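Local coordinates for protein peptidoglycan D,D-transpeptidase FtsI (Yersinia pestis, PDB 6SYN) that probably cross-links peptidoglycan during cell division as a class B penicillin-binding D,D-transpeptidase, an enzyme of the kind that beta-lactam antibiotics inhibit, at residues Val463-Ser467 / Asn468-Ala472; Pro407-Arg410 / Thr411-Met415; Ala492-Phe495 / Gly496-Gly500. All coordinates share one frame; numbering follows the deposited sequence.

Contact 1: residues Val463-Ser467 / Asn468-Ala472; sequences VAPAS and NPRFA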
ATOM      1  N   VAL A 463       1.971   5.652 -14.392  1.00  8.50           N
ATOM      2  CA  VAL A 463       3.244   5.117 -14.939  1.00  8.50           C
ATOM      3  C   VAL A 463       4.082   6.327 -15.363  1.00  8.63           C
ATOM      4  O   VAL A 463       3.474   7.360 -15.692  1.00  8.56           O
ATOM      5  CB  VAL A 463       2.903   4.148 -16.086  1.00  8.47           C
ATOM      6  CG1 VAL A 463       3.461   4.574 -17.433  1.00  8.48           C
ATOM      7  CG2 VAL A 463       3.296   2.725 -15.746  1.00  8.52           C
ATOM      8  N   ALA A 464       5.411   6.227 -15.305  1.00  8.83           N
ATOM      9  CA  ALA A 464       6.333   7.319 -15.693  1.00  9.02           C
ATOM     10  C   ALA A 464       7.755   6.793 -15.839  1.00  9.26           C
ATOM     11  O   ALA A 464       8.098   5.768 -15.254  1.00  9.31           O
ATOM     12  CB  ALA A 464       6.283   8.433 -14.681  1.00  9.04           C
ATOM     13  N   PRO A 465       8.603   7.451 -16.667  1.00  9.56           N
ATOM     14  CA  PRO A 465       8.148   8.453 -17.636  1.00  9.71           C
ATOM     15  C   PRO A 465       7.301   7.803 -18.741  1.00  9.87           C
ATOM     16  O   PRO A 465       7.518   6.646 -19.032  1.00  9.96           O
ATOM     17  CB  PRO A 465       9.436   9.036 -18.239  1.00  9.75           C
ATOM     18  CG  PRO A 465      10.534   8.604 -17.284  1.00  9.78           C
ATOM     19  CD  PRO A 465      10.062   7.290 -16.688  1.00  9.70           C
ATOM     20  N   ALA A 466       6.372   8.546 -19.342  1.00 10.08           N
ATOM     21  CA  ALA A 466       5.387   7.993 -20.302  1.00 10.30           C
ATOM     22  C   ALA A 466       6.036   7.691 -21.663  1.00 10.46           C
ATOM     23  O   ALA A 466       5.359   7.066 -22.497  1.00 10.61           O
ATOM     24  CB  ALA A 466       4.218   8.931 -20.441  1.00 10.37           C
ATOM     25  N   SER A 467       7.282   8.120 -21.890  1.00 10.60           N
ATOM     26  CA  SER A 467       8.074   7.823 -23.114  1.00 10.76           C
ATOM     27  C   SER A 467       8.575   6.381 -23.063  1.00 10.79           C
ATOM     28  O   SER A 467       8.645   5.729 -24.117  1.00 10.75           O
ATOM     29  CB  SER A 467       9.241   8.757 -23.248  1.00 10.87           C
ATOM     30  OG  SER A 467       8.795  10.089 -23.426  1.00 11.06           O
ATOM     31  N   ASN A 468       8.913   5.941 -21.853  1.00 10.96           N
ATOM     32  CA  ASN A 468       9.671   4.706 -21.538  1.00 10.97           C
ATOM     33  C   ASN A 468       9.450   4.437 -20.054  1.00 11.20           C
ATOM     34  O   ASN A 468      10.319   4.728 -19.236  1.00 11.33           O
ATOM     35  CB  ASN A 468      11.147   4.886 -21.902  1.00 10.86           C
ATOM     36  CG  ASN A 468      11.932   3.594 -21.969  1.00 10.76           C
ATOM     37  OD1 ASN A 468      11.389   2.507 -21.792  1.00 10.81           O
ATOM     38  ND2 ASN A 468      13.217   3.709 -22.247  1.00 10.66           N
ATOM     39  N   PRO A 469       8.246   3.967 -19.656  1.00 11.37           N
ATOM     40  CA  PRO A 469       7.907   3.808 -18.244  1.00 11.53           C
ATOM     41  C   PRO A 469       8.925   2.941 -17.497  1.00 11.78           C
ATOM     42  O   PRO A 469       9.345   1.932 -18.031  1.00 11.96           O
ATOM     43  CB  PRO A 469       6.545   3.103 -18.257  1.00 11.52           C
ATOM     44  CG  PRO A 469       5.949   3.465 -19.599  1.00 11.48           C
ATOM     45  CD  PRO A 469       7.136   3.571 -20.536  1.00 11.49           C
ATOM     46  N   ARG A 470       9.286   3.376 -16.293  1.00 11.95           N
ATOM     47  CA  ARG A 470      10.210   2.660 -15.383  1.00 12.04           C
ATOM     48  C   ARG A 470       9.460   2.279 -14.105  1.00 11.74           C
ATOM     49  O   ARG A 470       9.734   1.188 -13.564  1.00 11.92           O
ATOM     50  CB  ARG A 470      11.431   3.543 -15.107  1.00 12.50           C
ATOM     51  CG  ARG A 470      12.427   3.575 -16.259  1.00 12.84           C
ATOM     52  CD  ARG A 470      13.212   2.279 -16.373  1.00 13.25           C
ATOM     53  NE  ARG A 470      13.949   2.018 -15.140  1.00 13.68           N
ATOM     54  CZ  ARG A 470      15.155   2.504 -14.852  1.00 13.99           C
ATOM     55  NH1 ARG A 470      15.792   3.275 -15.719  1.00 14.12           N
ATOM     56  NH2 ARG A 470      15.724   2.220 -13.692  1.00 14.17           N
ATOM     57  N   PHE A 471       8.528   3.125 -13.658  1.00 11.18           N
ATOM     58  CA  PHE A 471       7.860   3.001 -12.340  1.00 10.78           C
ATOM     59  C   PHE A 471       6.346   3.079 -12.506  1.00 10.25           C
ATOM     60  O   PHE A 471       5.837   4.069 -13.057  1.00 10.21           O
ATOM     61  CB  PHE A 471       8.372   4.089 -11.401  1.00 10.90           C
ATOM     62  CG  PHE A 471       9.873   4.204 -11.416  1.00 11.07           C
ATOM     63  CD1 PHE A 471      10.661   3.168 -10.938  1.00 11.21           C
ATOM     64  CD2 PHE A 471      10.497   5.323 -11.939  1.00 11.06           C
ATOM     65  CE1 PHE A 471      12.043   3.262 -10.959  1.00 11.23           C
ATOM     66  CE2 PHE A 471      11.878   5.416 -11.954  1.00 11.15           C
ATOM     67  CZ  PHE A 471      12.648   4.387 -11.469  1.00 11.19           C
ATOM     68  N   ALA A 472       5.662   2.036 -12.046  1.00  9.73           N
ATOM     69  CA  ALA A 472       4.210   2.044 -11.780  1.00  9.40           C
ATOM     70  C   ALA A 472       4.015   2.524 -10.340  1.00  9.07           C
ATOM     71  O   ALA A 472       4.772   2.071  -9.458  1.00  8.86           O
ATOM     72  CB  ALA A 472       3.623   0.677 -12.019  1.00  9.34           C
TER

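Contact 2: residues Pro407-Arg410 / Thr411-Met415; sequences PLVR and TVVHM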
ATOM      1  N   PRO A 407       2.019  -2.199 -29.250  1.00 17.74           N
ATOM      2  CA  PRO A 407       1.596  -0.924 -29.840  1.00 17.66           C
ATOM      3  C   PRO A 407       0.160  -0.538 -29.443  1.00 17.20           C
ATOM      4  O   PRO A 407      -0.146   0.648 -29.395  1.00 16.92           O
ATOM      5  CB  PRO A 407       1.709  -1.134 -31.363  1.00 17.58           C
ATOM      6  CG  PRO A 407       2.383  -2.492 -31.537  1.00 17.74           C
ATOM      7  CD  PRO A 407       2.109  -3.265 -30.262  1.00 17.79           C
ATOM      8  N   LEU A 408      -0.668  -1.551 -29.171  1.00 16.63           N
ATOM      9  CA  LEU A 408      -2.048  -1.424 -28.628  1.00 16.34           C
ATOM     10  C   LEU A 408      -1.988  -0.727 -27.263  1.00 16.13           C
ATOM     11  O   LEU A 408      -2.771   0.225 -27.061  1.00 16.36           O
ATOM     12  CB  LEU A 408      -2.660  -2.826 -28.523  1.00 16.39           C
ATOM     13  CG  LEU A 408      -4.183  -2.886 -28.457  1.00 16.56           C
ATOM     14  CD1 LEU A 408      -4.696  -4.247 -28.900  1.00 16.45           C
ATOM     15  CD2 LEU A 408      -4.681  -2.556 -27.058  1.00 16.87           C
ATOM     16  N   VAL A 409      -1.083  -1.166 -26.378  1.00 15.45           N
ATOM     17  CA  VAL A 409      -0.947  -0.649 -24.980  1.00 15.30           C
ATOM     18  C   VAL A 409      -0.333   0.763 -25.027  1.00 15.52           C
ATOM     19  O   VAL A 409      -0.774   1.627 -24.230  1.00 15.30           O
ATOM     20  CB  VAL A 409      -0.120  -1.609 -24.095  1.00 14.94           C
ATOM     21  CG1 VAL A 409       0.068  -1.085 -22.679  1.00 14.74           C
ATOM     22  CG2 VAL A 409      -0.720  -3.006 -24.051  1.00 14.92           C
ATOM     23  N   ARG A 410       0.642   0.987 -25.919  1.00 15.74           N
ATOM     24  CA  ARG A 410       1.421   2.252 -26.012  1.00 15.96           C
ATOM     25  C   ARG A 410       0.477   3.380 -26.435  1.00 15.49           C
ATOM     26  O   ARG A 410       0.576   4.477 -25.847  1.00 15.38           O
ATOM     27  CB  ARG A 410       2.603   2.100 -26.976  1.00 16.76           C
ATOM     28  CG  ARG A 410       3.425   3.370 -27.161  1.00 17.58           C
ATOM     29  CD  ARG A 410       4.789   3.141 -27.792  1.00 18.16           C
ATOM     30  NE  ARG A 410       5.766   2.711 -26.793  1.00 18.97           N
ATOM     31  CZ  ARG A 410       6.495   1.593 -26.835  1.00 19.54           C
ATOM     32  NH1 ARG A 410       6.398   0.751 -27.855  1.00 19.84           N
ATOM     33  NH2 ARG A 410       7.335   1.324 -25.847  1.00 19.26           N
ATOM     34  N   THR A 411      -0.417   3.101 -27.390  1.00 15.05           N
ATOM     35  CA  THR A 411      -1.486   4.024 -27.856  1.00 14.73           C
ATOM     36  C   THR A 411      -2.352   4.445 -26.664  1.00 14.28           C
ATOM     37  O   THR A 411      -2.667   5.643 -26.572  1.00 14.32           O
ATOM     38  CB  THR A 411      -2.329   3.396 -28.976  1.00 14.88           C
ATOM     39  OG1 THR A 411      -1.560   3.429 -30.178  1.00 15.20           O
ATOM     40  CG2 THR A 411      -3.633   4.120 -29.227  1.00 14.77           C
ATOM     41  N   VAL A 412      -2.726   3.501 -25.796  1.00 13.85           N
ATOM     42  CA  VAL A 412      -3.605   3.772 -24.617  1.00 13.64           C
ATOM     43  C   VAL A 412      -2.786   4.471 -23.527  1.00 13.57           C
ATOM     44  O   VAL A 412      -3.339   5.370 -22.866  1.00 13.37           O
ATOM     45  CB  VAL A 412      -4.285   2.493 -24.093  1.00 13.57           C
ATOM     46  CG1 VAL A 412      -5.063   2.747 -22.811  1.00 13.55           C
ATOM     47  CG2 VAL A 412      -5.195   1.889 -25.150  1.00 13.68           C
ATOM     48  N   VAL A 413      -1.523   4.088 -23.341  1.00 13.58           N
ATOM     49  CA  VAL A 413      -0.608   4.835 -22.433  1.00 13.68           C
ATOM     50  C   VAL A 413      -0.550   6.281 -22.942  1.00 14.03           C
ATOM     51  O   VAL A 413      -0.722   7.196 -22.114  1.00 14.14           O
ATOM     52  CB  VAL A 413       0.784   4.183 -22.316  1.00 13.59           C
ATOM     53  CG1 VAL A 413       1.751   5.059 -21.535  1.00 13.56           C
ATOM     54  CG2 VAL A 413       0.709   2.806 -21.669  1.00 13.60           C
ATOM     55  N   HIS A 414      -0.374   6.495 -24.253  1.00 14.39           N
ATOM     56  CA  HIS A 414      -0.312   7.861 -24.844  1.00 14.69           C
ATOM     57  C   HIS A 414      -1.626   8.605 -24.566  1.00 14.64           C
ATOM     58  O   HIS A 414      -1.545   9.795 -24.217  1.00 14.78           O
ATOM     59  CB  HIS A 414       0.039   7.860 -26.339  1.00 15.03           C
ATOM     60  CG  HIS A 414       0.063   9.246 -26.898  1.00 15.44           C
ATOM     61  ND1 HIS A 414      -1.023   9.802 -27.547  1.00 15.68           N
ATOM     62  CD2 HIS A 414       1.001  10.217 -26.840  1.00 15.70           C
ATOM     63  CE1 HIS A 414      -0.744  11.044 -27.895  1.00 15.71           C
ATOM     64  NE2 HIS A 414       0.490  11.324 -27.474  1.00 15.80           N
ATOM     65  N   MET A 415      -2.778   7.933 -24.703  1.00 14.52           N
ATOM     66  CA  MET A 415      -4.121   8.474 -24.334  1.00 14.53           C
ATOM     67  C   MET A 415      -4.132   8.918 -22.864  1.00 14.17           C
ATOM     68  O   MET A 415      -4.749   9.962 -22.562  1.00 14.14           O
ATOM     69  CB  MET A 415      -5.225   7.432 -24.531  1.00 14.74           C
ATOM     70  CG  MET A 415      -5.731   7.343 -25.952  1.00 14.89           C
ATOM     71  SD  MET A 415      -6.820   5.921 -26.162  1.00 15.06           S
ATOM     72  CE  MET A 415      -7.052   5.957 -27.939  1.00 15.44           C
TER

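Contact 3: residues Ala492-Phe495 / Gly496-Gly500; sequences APVF and GAIMG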
ATOM      1  N   ALA A 492      -4.115  12.610  -6.825  1.00  9.45           N
ATOM      2  CA  ALA A 492      -3.318  13.161  -7.952  1.00  9.33           C
ATOM      3  C   ALA A 492      -2.099  13.922  -7.432  1.00  9.24           C
ATOM      4  O   ALA A 492      -0.984  13.650  -7.862  1.00  9.24           O
ATOM      5  CB  ALA A 492      -4.176  14.035  -8.837  1.00  9.31           C
ATOM      6  N   PRO A 493      -2.245  14.894  -6.499  1.00  9.19           N
ATOM      7  CA  PRO A 493      -1.099  15.681  -6.044  1.00  9.18           C
ATOM      8  C   PRO A 493      -0.056  14.826  -5.313  1.00  9.02           C
ATOM      9  O   PRO A 493       1.118  15.050  -5.526  1.00  9.12           O
ATOM     10  CB  PRO A 493      -1.689  16.748  -5.101  1.00  9.22           C
ATOM     11  CG  PRO A 493      -3.070  16.238  -4.729  1.00  9.16           C
ATOM     12  CD  PRO A 493      -3.499  15.314  -5.849  1.00  9.17           C
ATOM     13  N   VAL A 494      -0.507  13.875  -4.490  1.00  8.84           N
ATOM     14  CA  VAL A 494       0.373  12.937  -3.728  1.00  8.76           C
ATOM     15  C   VAL A 494       1.120  12.045  -4.728  1.00  8.69           C
ATOM     16  O   VAL A 494       2.305  11.751  -4.475  1.00  8.53           O
ATOM     17  CB  VAL A 494      -0.415  12.096  -2.706  1.00  8.71           C
ATOM     18  CG1 VAL A 494       0.485  11.111  -1.977  1.00  8.73           C
ATOM     19  CG2 VAL A 494      -1.154  12.966  -1.705  1.00  8.68           C
ATOM     20  N   PHE A 495       0.458  11.628  -5.811  1.00  8.74           N
ATOM     21  CA  PHE A 495       1.090  10.859  -6.916  1.00  8.80           C
ATOM     22  C   PHE A 495       2.223  11.696  -7.517  1.00  8.83           C
ATOM     23  O   PHE A 495       3.333  11.168  -7.691  1.00  8.77           O
ATOM     24  CB  PHE A 495       0.075  10.469  -7.992  1.00  8.82           C
ATOM     25  CG  PHE A 495       0.670   9.687  -9.137  1.00  8.85           C
ATOM     26  CD1 PHE A 495       1.492  10.305 -10.070  1.00  8.87           C
ATOM     27  CD2 PHE A 495       0.417   8.332  -9.281  1.00  8.86           C
ATOM     28  CE1 PHE A 495       2.038   9.588 -11.125  1.00  8.88           C
ATOM     29  CE2 PHE A 495       0.963   7.617 -10.338  1.00  8.90           C
ATOM     30  CZ  PHE A 495       1.773   8.245 -11.257  1.00  8.85           C
ATOM     31  N   GLY A 496       1.935  12.962  -7.835  1.00  8.93           N
ATOM     32  CA  GLY A 496       2.890  13.891  -8.468  1.00  9.09           C
ATOM     33  C   GLY A 496       4.138  14.066  -7.622  1.00  9.20           C
ATOM     34  O   GLY A 496       5.248  13.862  -8.155  1.00  9.46           O
ATOM     35  N   ALA A 497       3.952  14.404  -6.344  1.00  9.16           N
ATOM     36  CA  ALA A 497       5.020  14.574  -5.334  1.00  9.19           C
ATOM     37  C   ALA A 497       5.889  13.311  -5.257  1.00  9.24           C
ATOM     38  O   ALA A 497       7.127  13.452  -5.236  1.00  9.29           O
ATOM     39  CB  ALA A 497       4.408  14.900  -3.993  1.00  9.17           C
ATOM     40  N   ILE A 498       5.278  12.121  -5.205  1.00  9.29           N
ATOM     41  CA  ILE A 498       6.019  10.834  -5.024  1.00  9.30           C
ATOM     42  C   ILE A 498       6.772  10.499  -6.318  1.00  9.34           C
ATOM     43  O   ILE A 498       7.977  10.231  -6.235  1.00  9.42           O
ATOM     44  CB  ILE A 498       5.088   9.689  -4.574  1.00  9.31           C
ATOM     45  CG1 ILE A 498       4.732   9.818  -3.089  1.00  9.29           C
ATOM     46  CG2 ILE A 498       5.711   8.332  -4.882  1.00  9.35           C
ATOM     47  CD1 ILE A 498       3.742   8.795  -2.580  1.00  9.25           C
ATOM     48  N   MET A 499       6.096  10.527  -7.467  1.00  9.47           N
ATOM     49  CA  MET A 499       6.697  10.133  -8.772  1.00  9.66           C
ATOM     50  C   MET A 499       7.822  11.105  -9.156  1.00  9.83           C
ATOM     51  O   MET A 499       8.817  10.638  -9.737  1.00  9.64           O
ATOM     52  CB  MET A 499       5.644  10.074  -9.883  1.00  9.60           C
ATOM     53  CG  MET A 499       6.143   9.393 -11.144  1.00  9.60           C
ATOM     54  SD  MET A 499       7.002   7.823 -10.809  1.00  9.59           S
ATOM     55  CE  MET A 499       5.685   6.646 -11.120  1.00  9.66           C
ATOM     56  N   GLY A 500       7.674  12.394  -8.823  1.00 10.19           N
ATOM     57  CA  GLY A 500       8.693  13.438  -9.045  1.00 10.45           C
ATOM     58  C   GLY A 500      10.011  13.088  -8.376  1.00 10.74           C
ATOM     59  O   GLY A 500      11.021  12.971  -9.089  1.00 10.60           O
TER

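Contact 1: residues Val463-Ser467 / Asn468-Ala472
Val463 and Pro469 lie slantwise across each other on one face of the hairpin, with the CG1 methyl of Val463 against the proline ring, 3.5 Å from Pro469 CG and just as near to its CB. The second methyl of the valine leans toward the next strand: Val463 CG2 is 4.3 Å from Ala472 CB, within an antiparallel non-hydrogen-bonded pair. Ala464 and Phe471 turn to the other face and form a hydrogen-bonded pair. The first torsion of Phe471 (chi1 -47°) holds CG beside its own backbone N, and the ring folds back so that Arg470 CB stands 3.6 Å above its plane, over the centre. From there the arginine chain, bent at chi2 and chi3, leads away from 463-467.

Behind these side chains, Ala464 O accepts two N-H groups. Phe471 N, 3.1 Å from Ala464 O, approaches nearly along the C=O axis, whereas Arg470 N, 2.9 Å from the same oxygen, comes from above the carbonyl plane. Two residues facing one make this a classic beta bulge. Beyond it a cis peptide precedes Pro465, which opens a type I turn ending at Asn468; Asn468 N bonds to Pro465 O at 3.2 Å.

The hairpin joins strands 455-464 and 471-478, with strand 437-446 flanking the first and strand 204-211 the second. Helix 492-505 covers the face of Ala464 and Phe471 through Met499 and Val502, while Ser467 OG bonds to Asp511 near the C-terminal end of the model.

Contact 2: residues Pro407-Arg410 / Thr411-Met415
Val409 and Val413, one helical turn apart, make the apolar part of this contact. Their side chains slant across each other, and Val409 CG1 comes within 4.1 Å of Val413 CG2. That methyl of Val413 is anti to its carbonyl carbon (CG1 opposite the backbone N, chi1 172°), which directs it back down the helix toward Val409.

The backbone bonds are those of an alpha helix, each N-H reaching the carbonyl four residues earlier: Val413 N to Val409 O at 2.7 Å, with His414 N to Arg410 O and the longer Thr411 N to Pro407 O. Carbon atoms also rest on carbonyl oxygens, Val412 CG2 at 3.5 Å from Leu408 O and Thr411 CB near Pro407 O. This is helix 406-416 of the transpeptidase domain. Val409 and Val412 press on Met260 of helix 255-264, whose first residue, Lys255, lines the pocket of the bound beta-lactam-derived ligand.

The polar side chains have their main partners beyond these residues. Thr411 OG1 sits 3.2 Å from Pro407 O but is hydrogen-bonded to Glu270. Arg410, bent at chi3, turns its guanidinium group to a salt bridge with Glu406, at the start of the same helix.

Contact 3: residues Ala492-Phe495 / Gly496-Gly500
Phe495 and Met499 lie side by side on the buried flank of helix 492-505, pointing the same way. In Phe495, CB points away overall, though it still touches Gly496 N, as CG does less closely; CG is anti to the backbone N (chi1 180°), which carries the ring out beside the helix. The ring's near edge then passes the backbone: CD1 is 3.5 Å from Gly496 N, which sits at the edge of the ring and near its plane. One atom further on, the ring reaches Met499, with Phe495 CE1 at 3.8 Å from Met499 CB and 4.1 Å from Met499 CG. The methionine's CB approaches obliquely. At the tip, CZ comes near the backbone N of Val463. Beyond the helix the ring rests on Thr460 and Leu473 of two neighbouring strands. Met499 extends past it with bends at chi2 and chi3, toward Ala464, Phe471 and Leu473.

A second apolar pair, also side by side, occupies another flank: Val494 CG1 meets Ile498 CD1 at 4.0 Å, and these two residues also touch Ala196, Val189 and Glu192 of helix 183-199. The backbone under both pairs is regular alpha helix. Met499 N bonds to Phe495 O at 2.8 Å with an N-H...O angle of 169°; Ala497 N to Pro493 O, Gly496 N to Ala492 O and Ile498 N to Val494 O complete the set.

The helix thus shows one apolar flank to the sheet and another to a second helix, as expected where helices 183-199 and 492-505 cover the five-stranded antiparallel sheet of the penicillin-binding transpeptidase fold. The N-terminal end of helix 492-505 lies nearer the active site, with the side chain of Ala492 about 9 Å from the bound ligand.

Overall arrangement
Along the chain the three contacts come in series, and none nests in or crosses another. Contact 2 comes first, within helix 406-416, and closes no loop beyond its own turns. Contact 1 follows and does close one, turning strand 455-464 back into strand 471-478. Contact 3 lies last, in helix 492-505 near the C-terminal end of the model. The hairpin is the middle member in space too: Ala466 O approaches Val413 CG1 of contact 2 at 4.2 Å, while Ala464 CB packs on Met499 CG of contact 3 at 3.7 Å. Contacts 2 and 3 stay about 11 Å apart at their nearest atoms, with the hairpin between them, touching both.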